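Local structure of RE55538p (Drosophila melanogaster, 4IX7) at residues L29-R32 with K33-T37; D101-K104 with M105-I108; K52-P55 with A56-D59. The protein binds palindromic DNA sites through its BEN domain as a homodimer, represses neural development genes, and serves as a corepressor for suppressor of hairless, inhibiting Notch signaling. All coordinates share one frame; numbering follows the deposited sequence.

Interaction 1: residues L29-R32 with K33-T37; sequences LATR and KLLVT. With nucleotides of chain B.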
loop_
_atom_site.group_PDB
_atom_site.type_symbol
_atom_site.label_atom_id
_atom_site.label_comp_id
_atom_site.label_asym_id
_atom_site.label_seq_id
_atom_site.Cartn_x
_atom_site.Cartn_y
_atom_site.Cartn_z
ATOM N N LEU C 29 10.310 3.802 -9.244
ATOM C CA LEU C 29 11.685 3.726 -9.706
ATOM C C LEU C 29 12.401 5.053 -9.455
ATOM O O LEU C 29 13.576 5.062 -9.103
ATOM C CB LEU C 29 11.732 3.346 -11.181
ATOM C CG LEU C 29 11.215 1.942 -11.499
ATOM C CD1 LEU C 29 11.280 1.708 -13.006
ATOM C CD2 LEU C 29 12.025 0.893 -10.756
ATOM N N ALA C 30 11.690 6.163 -9.622
ATOM C CA ALA C 30 12.281 7.474 -9.356
ATOM C C ALA C 30 12.687 7.576 -7.886
ATOM O O ALA C 30 13.784 8.040 -7.553
ATOM C CB ALA C 30 11.304 8.584 -9.724
ATOM N N THR C 31 11.795 7.107 -7.019
ATOM C CA THR C 31 12.018 7.124 -5.579
ATOM C C THR C 31 13.223 6.258 -5.214
ATOM O O THR C 31 14.100 6.678 -4.456
ATOM C CB THR C 31 10.754 6.653 -4.849
ATOM O OG1 THR C 31 9.680 7.530 -5.198
ATOM C CG2 THR C 31 10.938 6.703 -3.337
ATOM N N ARG C 32 13.288 5.056 -5.774
ATOM C CA ARG C 32 14.406 4.158 -5.501
ATOM C C ARG C 32 15.733 4.787 -5.900
ATOM O O ARG C 32 16.717 4.700 -5.165
ATOM C CB ARG C 32 14.222 2.816 -6.222
ATOM C CG ARG C 32 13.096 1.965 -5.663
ATOM C CD ARG C 32 12.862 0.716 -6.511
ATOM N NE ARG C 32 11.844 -0.127 -5.897
ATOM C CZ ARG C 32 12.106 -1.104 -5.035
ATOM N NH1 ARG C 32 11.111 -1.807 -4.510
ATOM N NH2 ARG C 32 13.359 -1.385 -4.702
ATOM N N LYS C 33 15.764 5.427 -7.069
ATOM C CA LYS C 33 17.014 6.021 -7.533
ATOM C C LYS C 33 17.475 7.133 -6.606
ATOM O O LYS C 33 18.656 7.216 -6.265
ATOM C CB LYS C 33 16.895 6.541 -8.967
ATOM C CG LYS C 33 18.204 7.094 -9.528
ATOM C CD LYS C 33 19.324 6.054 -9.466
ATOM C CE LYS C 33 20.495 6.445 -10.365
ATOM N NZ LYS C 33 21.613 5.454 -10.335
ATOM N N LEU C 34 16.544 7.988 -6.193
ATOM C CA LEU C 34 16.909 9.060 -5.271
ATOM C C LEU C 34 17.421 8.461 -3.967
ATOM O O LEU C 34 18.421 8.924 -3.422
ATOM C CB LEU C 34 15.718 9.992 -5.015
ATOM C CG LEU C 34 15.272 10.844 -6.210
ATOM C CD1 LEU C 34 13.940 11.521 -5.925
ATOM C CD2 LEU C 34 16.339 11.885 -6.522
ATOM N N LEU C 35 16.737 7.439 -3.459
ATOM C CA LEU C 35 17.151 6.819 -2.200
ATOM C C LEU C 35 18.575 6.282 -2.215
ATOM O O LEU C 35 19.324 6.508 -1.268
ATOM C CB LEU C 35 16.194 5.696 -1.804
ATOM C CG LEU C 35 14.833 6.122 -1.256
ATOM C CD1 LEU C 35 13.938 4.897 -1.184
ATOM C CD2 LEU C 35 14.923 6.807 0.116
ATOM N N VAL C 36 18.959 5.570 -3.270
ATOM C CA VAL C 36 20.300 4.991 -3.303
ATOM C C VAL C 36 21.367 6.021 -3.636
ATOM O O VAL C 36 22.560 5.738 -3.527
ATOM C CB VAL C 36 20.400 3.785 -4.258
ATOM C CG1 VAL C 36 19.458 2.681 -3.780
ATOM C CG2 VAL C 36 20.116 4.207 -5.707
ATOM N N THR C 37 20.934 7.209 -4.052
ATOM C CA THR C 37 21.862 8.312 -4.287
ATOM C C THR C 37 22.122 9.086 -2.996
ATOM O O THR C 37 23.244 9.538 -2.738
ATOM C CB THR C 37 21.326 9.268 -5.382
ATOM O OG1 THR C 37 21.085 8.524 -6.583
ATOM C CG2 THR C 37 22.357 10.358 -5.693
ATOM P P DT B 3 15.720 -1.805 -8.325
ATOM O OP1 DT B 3 15.923 -0.743 -9.337
ATOM O OP2 DT B 3 15.943 -1.567 -6.893
ATOM O "O5'" DT B 3 14.212 -2.332 -8.472
ATOM C "C5'" DT B 3 13.746 -2.597 -9.768
ATOM C "C4'" DT B 3 12.351 -3.170 -9.661
ATOM O "O4'" DT B 3 12.440 -4.477 -9.045
ATOM C "C3'" DT B 3 11.388 -2.361 -8.797
ATOM O "O3'" DT B 3 10.283 -1.972 -9.625
ATOM C "C2'" DT B 3 11.011 -3.313 -7.667
ATOM C "C1'" DT B 3 11.260 -4.675 -8.282
ATOM N N1 DT B 3 11.551 -5.768 -7.327
ATOM C C2 DT B 3 10.864 -6.963 -7.460
ATOM O O2 DT B 3 10.004 -7.152 -8.311
ATOM N N3 DT B 3 11.214 -7.922 -6.543
ATOM C C4 DT B 3 12.181 -7.823 -5.564
ATOM O O4 DT B 3 12.420 -8.751 -4.797
ATOM C C5 DT B 3 12.867 -6.558 -5.493
ATOM C C7 DT B 3 13.929 -6.331 -4.458
ATOM C C6 DT B 3 12.539 -5.608 -6.374
ATOM P P DC B 4 9.102 -1.067 -9.033
ATOM O OP1 DC B 4 8.493 -0.313 -10.155
ATOM O OP2 DC B 4 9.614 -0.357 -7.839
ATOM O "O5'" DC B 4 8.065 -2.136 -8.483
ATOM C "C5'" DC B 4 7.482 -3.037 -9.414
ATOM C "C4'" DC B 4 6.709 -4.084 -8.646
ATOM O "O4'" DC B 4 7.617 -4.839 -7.818
ATOM C "C3'" DC B 4 5.693 -3.518 -7.658
ATOM O "O3'" DC B 4 4.431 -3.699 -8.277
ATOM C "C2'" DC B 4 5.855 -4.357 -6.387
ATOM C "C1'" DC B 4 6.834 -5.438 -6.806
ATOM N N1 DC B 4 7.791 -5.853 -5.747
ATOM C C2 DC B 4 7.745 -7.161 -5.254
ATOM O O2 DC B 4 6.903 -7.934 -5.718
ATOM N N3 DC B 4 8.616 -7.533 -4.289
ATOM C C4 DC B 4 9.511 -6.654 -3.814
ATOM N N4 DC B 4 10.361 -7.065 -2.856
ATOM C C5 DC B 4 9.559 -5.307 -4.292
ATOM C C6 DC B 4 8.690 -4.953 -5.249
#

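Interaction 2: residues D101-K104 with M105-I108; sequences DENK and MMKI. With nucleotides of chain B; nucleotides of chain A.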
loop_
_atom_site.group_PDB
_atom_site.type_symbol
_atom_site.label_atom_id
_atom_site.label_comp_id
_atom_site.label_asym_id
_atom_site.label_seq_id
_atom_site.Cartn_x
_atom_site.Cartn_y
_atom_site.Cartn_z
ATOM N N ASP C 101 13.608 -4.036 0.865
ATOM C CA ASP C 101 14.441 -4.704 -0.140
ATOM C C ASP C 101 15.926 -4.698 0.263
ATOM O O ASP C 101 16.627 -5.713 0.140
ATOM C CB ASP C 101 14.277 -4.041 -1.513
ATOM C CG ASP C 101 12.889 -4.251 -2.118
ATOM O OD1 ASP C 101 12.168 -5.180 -1.696
ATOM O OD2 ASP C 101 12.529 -3.500 -3.053
ATOM N N GLU C 102 16.399 -3.563 0.764
ATOM C CA GLU C 102 17.801 -3.445 1.169
ATOM C C GLU C 102 18.085 -4.259 2.420
ATOM O O GLU C 102 19.171 -4.819 2.581
ATOM C CB GLU C 102 18.194 -1.982 1.364
ATOM C CG GLU C 102 18.208 -1.187 0.069
ATOM C CD GLU C 102 19.297 -1.630 -0.907
ATOM O OE1 GLU C 102 20.246 -2.356 -0.516
ATOM O OE2 GLU C 102 19.209 -1.240 -2.089
ATOM N N ASN C 103 17.106 -4.331 3.310
ATOM C CA ASN C 103 17.240 -5.165 4.492
ATOM C C ASN C 103 17.411 -6.630 4.102
ATOM O O ASN C 103 18.219 -7.336 4.694
ATOM C CB ASN C 103 16.034 -4.990 5.411
ATOM C CG ASN C 103 16.128 -5.830 6.663
ATOM O OD1 ASN C 103 15.637 -6.957 6.702
ATOM N ND2 ASN C 103 16.759 -5.282 7.700
ATOM N N LYS C 104 16.657 -7.081 3.105
ATOM C CA LYS C 104 16.752 -8.472 2.666
ATOM C C LYS C 104 18.138 -8.763 2.136
ATOM O O LYS C 104 18.729 -9.818 2.400
ATOM C CB LYS C 104 15.712 -8.770 1.594
ATOM C CG LYS C 104 14.318 -8.959 2.149
ATOM C CD LYS C 104 13.278 -8.853 1.056
ATOM C CE LYS C 104 11.894 -9.046 1.640
ATOM N NZ LYS C 104 10.844 -8.876 0.600
HETATM N N MSE C 105 18.661 -7.804 1.395
HETATM C CA MSE C 105 20.000 -7.949 0.850
HETATM C C MSE C 105 21.078 -7.955 1.943
HETATM O O MSE C 105 22.031 -8.733 1.866
HETATM C CB MSE C 105 20.224 -6.882 -0.215
HETATM C CG MSE C 105 19.270 -7.070 -1.366
HETATM SE SE MSE C 105 19.813 -8.652 -2.351
HETATM C CE MSE C 105 21.514 -7.810 -2.787
HETATM N N MSE C 106 20.909 -7.129 2.976
HETATM C CA MSE C 106 21.836 -7.138 4.119
HETATM C C MSE C 106 21.827 -8.476 4.856
HETATM O O MSE C 106 22.870 -8.958 5.293
HETATM C CB MSE C 106 21.525 -6.003 5.105
HETATM C CG MSE C 106 22.299 -6.112 6.434
HETATM SE SE MSE C 106 21.836 -4.808 7.815
HETATM C CE MSE C 106 20.103 -5.506 8.342
ATOM N N LYS C 107 20.647 -9.074 4.997
ATOM C CA LYS C 107 20.529 -10.349 5.700
ATOM C C LYS C 107 21.280 -11.443 4.967
ATOM O O LYS C 107 21.856 -12.336 5.590
ATOM C CB LYS C 107 19.064 -10.745 5.868
ATOM C CG LYS C 107 18.351 -9.972 6.953
ATOM C CD LYS C 107 17.012 -10.609 7.266
ATOM C CE LYS C 107 16.221 -9.779 8.261
ATOM N NZ LYS C 107 14.787 -9.751 7.880
ATOM N N ILE C 108 21.251 -11.375 3.640
ATOM C CA ILE C 108 21.994 -12.304 2.802
ATOM C C ILE C 108 23.495 -12.167 3.024
ATOM O O ILE C 108 24.199 -13.159 3.215
ATOM C CB ILE C 108 21.668 -12.076 1.303
ATOM C CG1 ILE C 108 20.306 -12.686 0.975
ATOM C CG2 ILE C 108 22.752 -12.672 0.408
ATOM C CD1 ILE C 108 19.680 -12.131 -0.282
ATOM P P DT B 3 15.720 -1.805 -8.325
ATOM O OP1 DT B 3 15.923 -0.743 -9.337
ATOM O OP2 DT B 3 15.943 -1.567 -6.893
ATOM O "O5'" DT B 3 14.212 -2.332 -8.472
ATOM C "C5'" DT B 3 13.746 -2.597 -9.768
ATOM C "C4'" DT B 3 12.351 -3.170 -9.661
ATOM O "O4'" DT B 3 12.440 -4.477 -9.045
ATOM C "C3'" DT B 3 11.388 -2.361 -8.797
ATOM O "O3'" DT B 3 10.283 -1.972 -9.625
ATOM C "C2'" DT B 3 11.011 -3.313 -7.667
ATOM C "C1'" DT B 3 11.260 -4.675 -8.282
ATOM N N1 DT B 3 11.551 -5.768 -7.327
ATOM C C2 DT B 3 10.864 -6.963 -7.460
ATOM O O2 DT B 3 10.004 -7.152 -8.311
ATOM N N3 DT B 3 11.214 -7.922 -6.543
ATOM C C4 DT B 3 12.181 -7.823 -5.564
ATOM O O4 DT B 3 12.420 -8.751 -4.797
ATOM C C5 DT B 3 12.867 -6.558 -5.493
ATOM C C7 DT B 3 13.929 -6.331 -4.458
ATOM C C6 DT B 3 12.539 -5.608 -6.374
ATOM P P DC B 4 9.102 -1.067 -9.033
ATOM O OP1 DC B 4 8.493 -0.313 -10.155
ATOM O OP2 DC B 4 9.614 -0.357 -7.839
ATOM O "O5'" DC B 4 8.065 -2.136 -8.483
ATOM C "C5'" DC B 4 7.482 -3.037 -9.414
ATOM C "C4'" DC B 4 6.709 -4.084 -8.646
ATOM O "O4'" DC B 4 7.617 -4.839 -7.818
ATOM C "C3'" DC B 4 5.693 -3.518 -7.658
ATOM O "O3'" DC B 4 4.431 -3.699 -8.277
ATOM C "C2'" DC B 4 5.855 -4.357 -6.387
ATOM C "C1'" DC B 4 6.834 -5.438 -6.806
ATOM N N1 DC B 4 7.791 -5.853 -5.747
ATOM C C2 DC B 4 7.745 -7.161 -5.254
ATOM O O2 DC B 4 6.903 -7.934 -5.718
ATOM N N3 DC B 4 8.616 -7.533 -4.289
ATOM C C4 DC B 4 9.511 -6.654 -3.814
ATOM N N4 DC B 4 10.361 -7.065 -2.856
ATOM C C5 DC B 4 9.559 -5.307 -4.292
ATOM C C6 DC B 4 8.690 -4.953 -5.249
ATOM P P DG A 10 10.560 -14.871 5.260
ATOM O OP1 DG A 10 10.871 -16.082 6.068
ATOM O OP2 DG A 10 11.665 -13.987 4.839
ATOM O "O5'" DG A 10 9.774 -15.309 3.961
ATOM C "C5'" DG A 10 8.655 -16.162 4.109
ATOM C "C4'" DG A 10 8.167 -16.592 2.745
ATOM O "O4'" DG A 10 7.660 -15.457 1.988
ATOM C "C3'" DG A 10 9.221 -17.227 1.850
ATOM O "O3'" DG A 10 8.530 -18.209 1.100
ATOM C "C2'" DG A 10 9.711 -16.060 0.992
ATOM C "C1'" DG A 10 8.473 -15.189 0.858
ATOM N N9 DG A 10 8.691 -13.746 0.928
ATOM C C8 DG A 10 9.662 -13.066 1.620
ATOM N N7 DG A 10 9.558 -11.766 1.517
ATOM C C5 DG A 10 8.423 -11.576 0.735
ATOM C C6 DG A 10 7.808 -10.387 0.274
ATOM O O6 DG A 10 8.159 -9.215 0.495
ATOM N N1 DG A 10 6.686 -10.632 -0.501
ATOM C C2 DG A 10 6.203 -11.881 -0.811
ATOM N N2 DG A 10 5.107 -11.932 -1.584
ATOM N N3 DG A 10 6.771 -13.009 -0.393
ATOM C C4 DG A 10 7.867 -12.784 0.374
#

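Interaction 3: residues K52-P55 with A56-D59; sequences KPSP and AFKD. With nucleotides of chain B; nucleotides of chain A.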
loop_
_atom_site.group_PDB
_atom_site.type_symbol
_atom_site.label_atom_id
_atom_site.label_comp_id
_atom_site.label_asym_id
_atom_site.label_seq_id
_atom_site.Cartn_x
_atom_site.Cartn_y
_atom_site.Cartn_z
ATOM N N LYS C 52 8.925 3.439 13.644
ATOM C CA LYS C 52 8.011 2.758 14.558
ATOM C C LYS C 52 8.055 1.260 14.307
ATOM O O LYS C 52 8.281 0.828 13.184
ATOM C CB LYS C 52 6.590 3.295 14.390
ATOM C CG LYS C 52 6.471 4.769 14.754
ATOM C CD LYS C 52 5.024 5.218 14.764
ATOM C CE LYS C 52 4.848 6.458 15.622
ATOM N NZ LYS C 52 3.423 6.623 16.031
ATOM N N PRO C 53 7.859 0.450 15.360
ATOM C CA PRO C 53 7.878 -1.003 15.174
ATOM C C PRO C 53 6.634 -1.477 14.432
ATOM O O PRO C 53 5.602 -0.792 14.461
ATOM C CB PRO C 53 7.878 -1.541 16.609
ATOM C CG PRO C 53 7.221 -0.460 17.415
ATOM C CD PRO C 53 7.629 0.838 16.765
ATOM N N SER C 54 6.739 -2.621 13.764
ATOM C CA SER C 54 5.584 -3.205 13.105
ATOM C C SER C 54 4.595 -3.642 14.169
ATOM O O SER C 54 4.984 -4.242 15.172
ATOM C CB SER C 54 5.997 -4.422 12.286
ATOM O OG SER C 54 4.846 -5.056 11.741
ATOM N N PRO C 55 3.308 -3.351 13.957
ATOM C CA PRO C 55 2.285 -3.786 14.907
ATOM C C PRO C 55 2.162 -5.307 14.909
ATOM O O PRO C 55 1.692 -5.903 15.881
ATOM C CB PRO C 55 0.997 -3.165 14.343
ATOM C CG PRO C 55 1.457 -2.045 13.448
ATOM C CD PRO C 55 2.752 -2.529 12.868
ATOM N N ALA C 56 2.592 -5.923 13.814
ATOM C CA ALA C 56 2.345 -7.340 13.561
ATOM C C ALA C 56 3.390 -8.230 14.203
ATOM O O ALA C 56 3.293 -9.461 14.151
ATOM C CB ALA C 56 2.282 -7.599 12.061
ATOM N N PHE C 57 4.400 -7.601 14.793
ATOM C CA PHE C 57 5.479 -8.328 15.438
ATOM C C PHE C 57 5.797 -7.685 16.778
ATOM O O PHE C 57 6.950 -7.633 17.207
ATOM C CB PHE C 57 6.699 -8.388 14.518
ATOM C CG PHE C 57 6.393 -8.983 13.171
ATOM C CD1 PHE C 57 6.405 -10.358 12.986
ATOM C CD2 PHE C 57 6.052 -8.168 12.101
ATOM C CE1 PHE C 57 6.105 -10.910 11.749
ATOM C CE2 PHE C 57 5.749 -8.711 10.864
ATOM C CZ PHE C 57 5.775 -10.086 10.686
ATOM N N LYS C 58 4.745 -7.195 17.431
ATOM C CA LYS C 58 4.859 -6.636 18.770
ATOM C C LYS C 58 5.157 -7.769 19.745
ATOM O O LYS C 58 4.782 -8.920 19.500
ATOM C CB LYS C 58 3.570 -5.905 19.166
ATOM C CG LYS C 58 3.772 -4.842 20.243
ATOM C CD LYS C 58 2.494 -4.066 20.557
ATOM C CE LYS C 58 1.577 -4.824 21.512
ATOM N NZ LYS C 58 0.670 -5.773 20.808
ATOM N N ASP C 59 5.843 -7.440 20.838
ATOM C CA ASP C 59 6.285 -8.433 21.816
ATOM C C ASP C 59 7.173 -9.503 21.180
ATOM O O ASP C 59 7.074 -10.683 21.514
ATOM C CB ASP C 59 5.093 -9.072 22.539
ATOM C CG ASP C 59 4.530 -8.186 23.633
ATOM O OD1 ASP C 59 3.324 -7.859 23.574
ATOM O OD2 ASP C 59 5.292 -7.822 24.554
ATOM P P DG B 10 -2.778 -7.345 17.377
ATOM O OP1 DG B 10 -2.448 -8.118 18.599
ATOM O OP2 DG B 10 -4.163 -7.269 16.871
ATOM O "O5'" DG B 10 -2.312 -5.830 17.581
ATOM C "C5'" DG B 10 -0.983 -5.514 17.929
ATOM C "C4'" DG B 10 -0.850 -4.012 18.120
ATOM O "O4'" DG B 10 -1.068 -3.294 16.879
ATOM C "C3'" DG B 10 -1.780 -3.339 19.117
ATOM O "O3'" DG B 10 -0.928 -2.353 19.695
ATOM C "C2'" DG B 10 -2.904 -2.781 18.239
ATOM C "C1'" DG B 10 -2.166 -2.412 16.956
ATOM N N9 DG B 10 -2.870 -2.666 15.701
ATOM C C8 DG B 10 -3.800 -3.645 15.444
ATOM N N7 DG B 10 -4.219 -3.644 14.208
ATOM C C5 DG B 10 -3.510 -2.607 13.605
ATOM C C6 DG B 10 -3.534 -2.131 12.271
ATOM O O6 DG B 10 -4.224 -2.537 11.327
ATOM N N1 DG B 10 -2.668 -1.061 12.083
ATOM C C2 DG B 10 -1.855 -0.521 13.043
ATOM N N2 DG B 10 -1.084 0.507 12.648
ATOM N N3 DG B 10 -1.817 -0.964 14.300
ATOM C C4 DG B 10 -2.667 -2.000 14.509
ATOM P P DA A 7 7.188 2.096 8.080
ATOM O OP1 DA A 7 8.065 3.017 8.841
ATOM O OP2 DA A 7 7.339 1.932 6.615
ATOM O "O5'" DA A 7 7.314 0.646 8.688
ATOM C "C5'" DA A 7 7.311 0.515 10.102
ATOM C "C4'" DA A 7 7.565 -0.935 10.455
ATOM O "O4'" DA A 7 6.347 -1.690 10.196
ATOM C "C3'" DA A 7 8.682 -1.636 9.688
ATOM O "O3'" DA A 7 9.289 -2.595 10.561
ATOM C "C2'" DA A 7 7.950 -2.338 8.538
ATOM C "C1'" DA A 7 6.595 -2.648 9.181
ATOM N N9 DA A 7 5.456 -2.608 8.256
ATOM C C8 DA A 7 5.232 -1.706 7.244
ATOM N N7 DA A 7 4.123 -1.934 6.573
ATOM C C5 DA A 7 3.575 -3.055 7.194
ATOM C C6 DA A 7 2.407 -3.806 6.954
ATOM N N6 DA A 7 1.518 -3.520 5.982
ATOM N N1 DA A 7 2.175 -4.864 7.759
ATOM C C2 DA A 7 3.052 -5.164 8.731
ATOM N N3 DA A 7 4.186 -4.531 9.053
ATOM C C4 DA A 7 4.398 -3.487 8.225
ATOM P P DT B 9 -3.853 -11.243 12.666
ATOM O OP1 DT B 9 -3.729 -12.339 13.660
ATOM O OP2 DT B 9 -5.174 -10.801 12.158
ATOM O "O5'" DT B 9 -3.151 -9.934 13.266
ATOM C "C5'" DT B 9 -1.823 -10.025 13.782
ATOM C "C4'" DT B 9 -1.293 -8.626 14.038
ATOM O "O4'" DT B 9 -1.055 -7.943 12.778
ATOM C "C3'" DT B 9 -2.218 -7.719 14.835
ATOM O "O3'" DT B 9 -1.834 -7.878 16.192
ATOM C "C2'" DT B 9 -1.920 -6.316 14.300
ATOM C "C1'" DT B 9 -1.110 -6.554 13.026
ATOM N N1 DT B 9 -1.671 -5.923 11.798
ATOM C C2 DT B 9 -0.899 -5.014 11.093
ATOM O O2 DT B 9 0.229 -4.683 11.424
ATOM N N3 DT B 9 -1.486 -4.495 9.973
ATOM C C4 DT B 9 -2.755 -4.794 9.500
ATOM O O4 DT B 9 -3.218 -4.282 8.477
ATOM C C5 DT B 9 -3.493 -5.752 10.276
ATOM C C7 DT B 9 -4.874 -6.133 9.834
ATOM C C6 DT B 9 -2.942 -6.272 11.379
HETATM O O HOH W 1 1.785 -8.841 17.251
#

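Interaction 1: residues L29-R32 with K33-T37
Four i to i+4 backbone bonds join L29-R32 to K33-T37 within helix 27-38, running from K33 N to L29 O, L34 N to A30 O, L35 N to T31 O and V36 N to R32 O. The shortest, from L35 N to T31 O, measures 2.9 Å. The side chains sort themselves by helix face. T31 and L35 lie alongside each other and point the same way, with T31 CG2 4.1 Å from L35 CD1. The methyl reaches this side because CG2 is anti to the backbone N, which leaves OG1 to bond with C27 O one turn earlier. L34 sets its CG 3.4 Å from A30 O, and its isobutyl group continues against V80 and I76 of helix 70-84, so this face belongs to the hydrophobic interior of the BEN domain. Near the C-terminal end T37 OG1 donates to K33 O at 2.8 Å.

R32 leaves the helix toward DNA. In the conformer described here, one of two modelled, its chain runs extended from CG to NE, and R32 NE donates to OP2 of DC4 of chain B at 3.0 Å, a bent bond of 136°. C2' of DT3 lies over one face, 3.4 Å from the guanidinium plane and displaced toward the rim. NH1 is held by a salt bridge to D101 on helix 88-112. Nearby, L29 CD2 rests 3.5 Å from O3' of DT3, a van der Waals contact with the same sugar-phosphate backbone.

The implied chemistry is recognition of charge rather than of base: in this conformer the arginine grips the phosphate of DC4 through NE and reaches only weakly, through NH2, to that of DT3, while the D101 carboxylate, close to the guanidinium plane at the NH1/NH2 end, probably helps fix its rotation and favour its positive charge.

Interaction 2: residues D101-K104 with M105-I108
N103 OD1 accepts a weak bond of 3.1 Å from K107 NZ, one turn further along helix 88-112, the long helix that the BEN domain lays into the major groove; the main partner of K107 is a DNA phosphate. The M105-I108 turn continues the i to i+4 backbone bonding. K104 can be followed outward. Its CB sits at the helix surface and starts the chain toward the groove; the chain then runs fully extended beyond CG, packing on a thymine base; K104 CE comes within 3.6 Å of N7 of DG10 of chain A; and NZ bonds to O6 of that guanine at 2.7 Å. The same ammonium also donates to O6 of a second guanine, so a single lysine reads two bases.

D101, nearly one turn earlier, reads the other strand. Its carboxylate carbon CG sits 3.3 Å from the methyl C7 of DT3 of chain B, with R32 as the partner of OD2.

On another side of the helix, N103 holds its CG anti to the backbone N (chi1 -180°), which carries the amide forward, toward the side chains of M106 and K107. ND2 donates to A45 O and meets CE of selenomethionine M106. The cytosine bond is nearly straight: N4 of DC4 of chain B donates to D101 OD1 at 2.9 Å, with an N-H...O angle of 176°.

Interaction 3: residues K52-P55 with A56-D59
Hydrogen bonds centre on S54, whose hydroxyl both donates and accepts. S54 OG donates to N3 of DA7 of chain A at 2.8 Å and accepts from A56 N at 3.2 Å. The second bond, from the NH two residues on, makes an ST turn, possible because OG is swung anti to the backbone N (chi1 175°). A weak bond from F57 N to S54 O closes a type I beta turn over the same residues, and a water accompanies it, donating to P55 O and accepting weakly from K58 N.

Van der Waals contacts come from P55 and A56. P55 CB is 3.3 Å from O4' of DG10 of chain B, its CG lies near O2 of DT9, and A56 CB stands 3.4 Å from O4' of DT9. K58 bends its chain along the sugar of DG10.

Aromatic contacts belong to F57. S54 OG lies at the edge of its ring, 3.4 Å from F57 CD2; K62 makes a cation-pi contact with the ring, and A56 of the second subunit packs on it. Adenine N3, thymine O2 and sugar O4' are minor-groove atoms, so this is a loop set in the minor groove, shaped by an ST turn, that packs against its counterpart in the second subunit.

Overall arrangement
The example shows how one small domain can address DNA from several sides. Along the chain the order is interaction 1, on helix 27-38, then interaction 3, in the loop between strands 47-48 and 66-67, then interaction 2, on helix 88-112. Interactions 1 and 2 have centres 17 Å apart yet touch, through a salt bridge of 2.6 Å from R32 NH1 to D101 OD2 that couples phosphate contact to base reading. Interaction 3 stands alone, its nearest atoms about 9 Å from interaction 2 and about 15 Å from interaction 1. The two grooves are thus read by different elements, helix 88-112 and the 52-59 loop, while R32 on helix 27-38 adds a backbone contact, consistent with sequence-specific binding by the homodimer.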